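Local coordinates for protein Hpy188I (Helicobacter pylori, PDB 3OQG) that cuts double-stranded DNA at a specific pseudopalindromic site as a restriction endonuclease of the GIY-YIG family, at residues Val23-Phe35 with Tyr73-Gly85. Numbering follows the deposited sequence. Where two conformers were deposited one is given.
Sequences VDDLKDEIDYKDF and YVFVIQGKIFKIG. With nucleotides of chain C.
Lys80 reaches from the beta hairpin of the GIY-YIG nuclease fold into the loop 23-35, where its NZ gives a hydrogen bond to Glu29 O (2.9 Å), from above the carbonyl plane, and a salt bridge to Asp31 OD1 (2.9 Å), from above the carboxylate plane. A long, flexible lysine suits this place: bent at chi2 (-63°), its chain lays CB and CG against Leu26 before the ammonium turns to both oxygens. Next to it the backbones of Asp31 and Lys80 are bridged by two nearly straight bonds, Ile81 N to Ile30 O (2.8 Å) and Tyr32 N to Gly79 O (2.8 Å). Gly79 has positive phi (78°), which glycine adopts readily, in the type I' turn 77-80.

Apolar Leu26 suits its neighbours, setting CD1 against Ile77 CB (3.7 Å) and CD2 at the Phe82 ring edge. The broad Tyr32 ring suits the valines: CD1 meets Val76 CG2 (3.5 Å), Val74 CG1 and Ile81 CG1 approach the ring edge, and Phe35 CB lies over one face. Tyr132 stacks on this ring. Farther along the same strand, Lys83 NZ, directed away from the loop, hydrogen-bonds OP2 of DG6 of chain C.

Glu29 OE1 accepts from Ile175 N of the second subunit and from a water that also donates to Ile81 O (2.8 Å).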
# COMPACT_ATOMS: atom_id res chain seq x y z
N VAL A 23 -13.73 -0.71 25.00
CA VAL A 23 -12.42 -0.90 25.64
C VAL A 23 -12.23 -2.30 26.23
O VAL A 23 -11.12 -2.80 26.25
CB VAL A 23 -12.15 0.15 26.76
CG1 VAL A 23 -11.80 1.49 26.16
CG2 VAL A 23 -13.34 0.26 27.70
N ASP A 24 -13.31 -2.94 26.69
CA ASP A 24 -13.24 -4.32 27.21
C ASP A 24 -12.60 -5.26 26.18
O ASP A 24 -12.00 -6.27 26.55
CB ASP A 24 -14.63 -4.87 27.61
CG ASP A 24 -14.57 -6.29 28.19
OD1 ASP A 24 -13.94 -6.49 29.25
OD2 ASP A 24 -15.19 -7.21 27.59
N ASP A 25 -12.74 -4.94 24.90
CA ASP A 25 -12.15 -5.78 23.84
C ASP A 25 -10.62 -5.75 23.85
O ASP A 25 -9.98 -6.62 23.24
CB ASP A 25 -12.68 -5.39 22.45
CG ASP A 25 -14.10 -5.89 22.21
OD1 ASP A 25 -14.58 -6.75 22.97
OD2 ASP A 25 -14.72 -5.45 21.23
N LEU A 26 -10.05 -4.78 24.55
CA LEU A 26 -8.60 -4.64 24.67
C LEU A 26 -8.01 -5.28 25.92
O LEU A 26 -6.83 -5.17 26.16
CB LEU A 26 -8.23 -3.17 24.66
CG LEU A 26 -8.74 -2.40 23.43
CD1 LEU A 26 -8.34 -0.94 23.49
CD2 LEU A 26 -8.27 -3.01 22.12
N LYS A 27 -8.82 -5.96 26.71
CA LYS A 27 -8.36 -6.39 28.03
C LYS A 27 -7.19 -7.37 28.01
O LYS A 27 -6.43 -7.42 28.97
CB LYS A 27 -9.51 -6.93 28.86
CG LYS A 27 -10.08 -8.22 28.36
CD LYS A 27 -11.18 -8.70 29.30
CE LYS A 27 -12.12 -9.63 28.56
NZ LYS A 27 -11.41 -10.86 28.16
N ASP A 28 -7.01 -8.13 26.92
CA ASP A 28 -5.89 -9.08 26.81
C ASP A 28 -4.72 -8.54 26.00
O ASP A 28 -3.75 -9.26 25.72
CB ASP A 28 -6.35 -10.40 26.17
CG ASP A 28 -7.45 -11.09 26.96
OD1 ASP A 28 -7.53 -10.93 28.20
OD2 ASP A 28 -8.23 -11.81 26.31
N GLU A 29 -4.80 -7.27 25.61
CA GLU A 29 -3.71 -6.63 24.91
C GLU A 29 -2.53 -6.32 25.83
O GLU A 29 -2.60 -6.45 27.07
CB GLU A 29 -4.24 -5.39 24.18
CG GLU A 29 -5.30 -5.73 23.12
CD GLU A 29 -4.87 -6.91 22.25
OE1 GLU A 29 -3.84 -6.79 21.52
OE2 GLU A 29 -5.54 -7.95 22.31
N ILE A 30 -1.42 -5.95 25.20
CA ILE A 30 -0.18 -5.63 25.89
C ILE A 30 -0.21 -4.17 26.31
O ILE A 30 -0.56 -3.29 25.53
CB ILE A 30 1.05 -5.93 24.99
CG1 ILE A 30 1.03 -7.38 24.51
CG2 ILE A 30 2.35 -5.61 25.69
CD1 ILE A 30 0.93 -8.42 25.61
N ASP A 31 0.19 -3.92 27.55
CA ASP A 31 0.32 -2.57 28.05
C ASP A 31 1.48 -1.87 27.33
O ASP A 31 2.55 -2.45 27.18
CB ASP A 31 0.65 -2.59 29.54
CG ASP A 31 -0.55 -2.93 30.42
OD1 ASP A 31 -1.70 -2.94 29.97
OD2 ASP A 31 -0.32 -3.19 31.63
N TYR A 32 1.27 -0.62 26.93
CA TYR A 32 2.35 0.18 26.35
C TYR A 32 3.57 0.27 27.29
O TYR A 32 4.72 0.29 26.83
CB TYR A 32 1.86 1.59 25.94
CG TYR A 32 2.91 2.36 25.18
CD1 TYR A 32 3.18 2.06 23.84
CD2 TYR A 32 3.69 3.32 25.81
CE1 TYR A 32 4.17 2.72 23.15
CE2 TYR A 32 4.70 3.98 25.12
CZ TYR A 32 4.94 3.68 23.79
OH TYR A 32 5.92 4.35 23.10
N LYS A 33 3.35 0.28 28.59
CA LYS A 33 4.48 0.34 29.54
C LYS A 33 5.44 -0.86 29.42
O LYS A 33 6.63 -0.75 29.78
CB LYS A 33 4.00 0.47 30.99
CG LYS A 33 3.10 -0.65 31.51
CD LYS A 33 3.01 -0.67 33.05
CE LYS A 33 2.86 0.73 33.67
NZ LYS A 33 2.98 0.72 35.18
N ASP A 34 4.93 -1.97 28.90
CA ASP A 34 5.72 -3.17 28.65
C ASP A 34 6.25 -3.29 27.22
O ASP A 34 6.76 -4.35 26.85
CB ASP A 34 4.87 -4.41 28.96
CG ASP A 34 4.39 -4.42 30.40
OD1 ASP A 34 5.14 -3.96 31.29
OD2 ASP A 34 3.26 -4.88 30.63
N PHE A 35 6.13 -2.22 26.44
CA PHE A 35 6.67 -2.16 25.08
C PHE A 35 8.19 -2.00 25.14
O PHE A 35 8.69 -1.09 25.78
CB PHE A 35 6.03 -0.98 24.34
CG PHE A 35 6.41 -0.86 22.88
CD1 PHE A 35 6.50 -1.97 22.05
CD2 PHE A 35 6.60 0.40 22.33
CE1 PHE A 35 6.83 -1.82 20.71
CE2 PHE A 35 6.91 0.56 20.99
CZ PHE A 35 7.03 -0.55 20.18
N TYR A 73 4.44 4.00 14.11
CA TYR A 73 3.55 4.49 15.16
C TYR A 73 2.89 3.37 15.94
O TYR A 73 2.76 2.24 15.45
CB TYR A 73 2.49 5.44 14.59
CG TYR A 73 1.60 4.81 13.55
CD1 TYR A 73 1.87 4.95 12.21
CD2 TYR A 73 0.46 4.10 13.93
CE1 TYR A 73 1.04 4.37 11.23
CE2 TYR A 73 -0.39 3.56 12.99
CZ TYR A 73 -0.10 3.68 11.65
OH TYR A 73 -0.92 3.11 10.72
N VAL A 74 2.50 3.70 17.17
CA VAL A 74 1.78 2.80 18.06
C VAL A 74 0.56 3.55 18.55
O VAL A 74 0.69 4.66 19.06
CB VAL A 74 2.64 2.35 19.27
CG1 VAL A 74 1.90 1.26 20.11
CG2 VAL A 74 4.03 1.85 18.79
N PHE A 75 -0.62 2.96 18.34
CA PHE A 75 -1.89 3.46 18.84
C PHE A 75 -2.15 2.81 20.19
O PHE A 75 -2.21 1.57 20.30
CB PHE A 75 -3.04 3.08 17.89
CG PHE A 75 -3.12 3.92 16.62
CD1 PHE A 75 -2.20 4.93 16.33
CD2 PHE A 75 -4.11 3.64 15.69
CE1 PHE A 75 -2.32 5.71 15.17
CE2 PHE A 75 -4.22 4.41 14.53
CZ PHE A 75 -3.32 5.43 14.26
N VAL A 76 -2.33 3.64 21.20
CA VAL A 76 -2.53 3.15 22.57
C VAL A 76 -3.85 3.70 23.08
O VAL A 76 -4.13 4.91 22.97
CB VAL A 76 -1.36 3.59 23.47
CG1 VAL A 76 -1.56 3.13 24.94
CG2 VAL A 76 -0.06 3.06 22.91
N ILE A 77 -4.66 2.82 23.66
CA ILE A 77 -5.98 3.18 24.17
C ILE A 77 -6.08 2.70 25.60
O ILE A 77 -5.98 1.50 25.87
CB ILE A 77 -7.12 2.56 23.34
CG1 ILE A 77 -6.97 2.91 21.86
CG2 ILE A 77 -8.49 2.98 23.94
CD1 ILE A 77 -8.00 2.22 20.94
N GLN A 78 -6.27 3.63 26.53
CA GLN A 78 -6.26 3.32 27.97
C GLN A 78 -5.11 2.39 28.33
O GLN A 78 -5.29 1.35 28.97
CB GLN A 78 -7.61 2.74 28.40
CG GLN A 78 -8.72 3.76 28.40
CD GLN A 78 -9.99 3.25 29.04
OE1 GLN A 78 -9.98 2.27 29.79
NE2 GLN A 78 -11.10 3.92 28.75
N GLY A 79 -3.91 2.79 27.90
CA GLY A 79 -2.68 2.05 28.19
C GLY A 79 -2.39 0.80 27.38
O GLY A 79 -1.29 0.25 27.49
N LYS A 80 -3.36 0.33 26.58
CA LYS A 80 -3.23 -0.92 25.81
C LYS A 80 -2.78 -0.64 24.37
O LYS A 80 -3.26 0.29 23.75
CB LYS A 80 -4.57 -1.68 25.79
CG LYS A 80 -5.01 -2.25 27.13
CD LYS A 80 -4.04 -3.28 27.65
CE LYS A 80 -4.61 -4.09 28.80
NZ LYS A 80 -3.59 -5.04 29.36
N ILE A 81 -1.85 -1.45 23.86
CA ILE A 81 -1.42 -1.34 22.47
C ILE A 81 -2.49 -1.93 21.56
O ILE A 81 -2.74 -3.13 21.58
CB ILE A 81 -0.07 -2.02 22.24
CG1 ILE A 81 1.00 -1.27 23.03
CG2 ILE A 81 0.29 -2.05 20.73
CD1 ILE A 81 2.38 -1.93 23.00
N PHE A 82 -3.11 -1.06 20.77
CA PHE A 82 -4.16 -1.48 19.83
C PHE A 82 -3.53 -1.88 18.50
O PHE A 82 -3.94 -2.85 17.90
CB PHE A 82 -5.16 -0.33 19.63
CG PHE A 82 -6.06 -0.52 18.46
CD1 PHE A 82 -7.17 -1.35 18.54
CD2 PHE A 82 -5.78 0.11 17.25
CE1 PHE A 82 -8.01 -1.54 17.41
CE2 PHE A 82 -6.63 -0.05 16.14
CZ PHE A 82 -7.75 -0.87 16.23
N LYS A 83 -2.57 -1.10 18.03
CA LYS A 83 -1.85 -1.43 16.81
C LYS A 83 -0.48 -0.77 16.70
O LYS A 83 -0.20 0.21 17.36
CB LYS A 83 -2.72 -1.18 15.57
CG LYS A 83 -2.64 0.15 14.91
CD LYS A 83 -3.27 0.09 13.48
CE LYS A 83 -2.33 -0.39 12.35
NZ LYS A 83 -2.98 -0.30 10.99
N ILE A 84 0.34 -1.37 15.84
CA ILE A 84 1.62 -0.83 15.42
C ILE A 84 1.53 -0.75 13.91
O ILE A 84 1.09 -1.70 13.27
CB ILE A 84 2.80 -1.72 15.83
CG1 ILE A 84 2.85 -1.88 17.36
CG2 ILE A 84 4.13 -1.13 15.28
CD1 ILE A 84 3.71 -3.05 17.83
N GLY A 85 1.87 0.41 13.35
CA GLY A 85 1.87 0.62 11.91
C GLY A 85 3.00 1.50 11.44
O GLY A 85 3.84 1.91 12.22
P DG C 6 -0.57 -0.01 8.06
OP1 DG C 6 0.54 0.14 9.02
OP2 DG C 6 -1.98 0.16 8.50
O5' DG C 6 -0.29 0.95 6.82
C5' DG C 6 0.71 0.59 5.87
C4' DG C 6 0.51 1.35 4.58
O4' DG C 6 -0.73 0.99 3.94
C3' DG C 6 0.48 2.87 4.74
O3' DG C 6 1.37 3.45 3.79
C2' DG C 6 -0.95 3.24 4.41
C1' DG C 6 -1.28 2.17 3.39
N9 DG C 6 -2.70 1.97 3.13
C8 DG C 6 -3.68 1.58 4.01
N7 DG C 6 -4.87 1.56 3.47
C5 DG C 6 -4.66 1.94 2.15
C6 DG C 6 -5.57 2.11 1.07
O6 DG C 6 -6.81 1.98 1.08
N1 DG C 6 -4.92 2.51 -0.10
C2 DG C 6 -3.57 2.71 -0.21
N2 DG C 6 -3.11 3.11 -1.41
N3 DG C 6 -2.71 2.55 0.78
C4 DG C 6 -3.32 2.17 1.92
O HOH W 1 -1.54 -5.60 22.26
O HOH W 2 0.52 1.06 29.71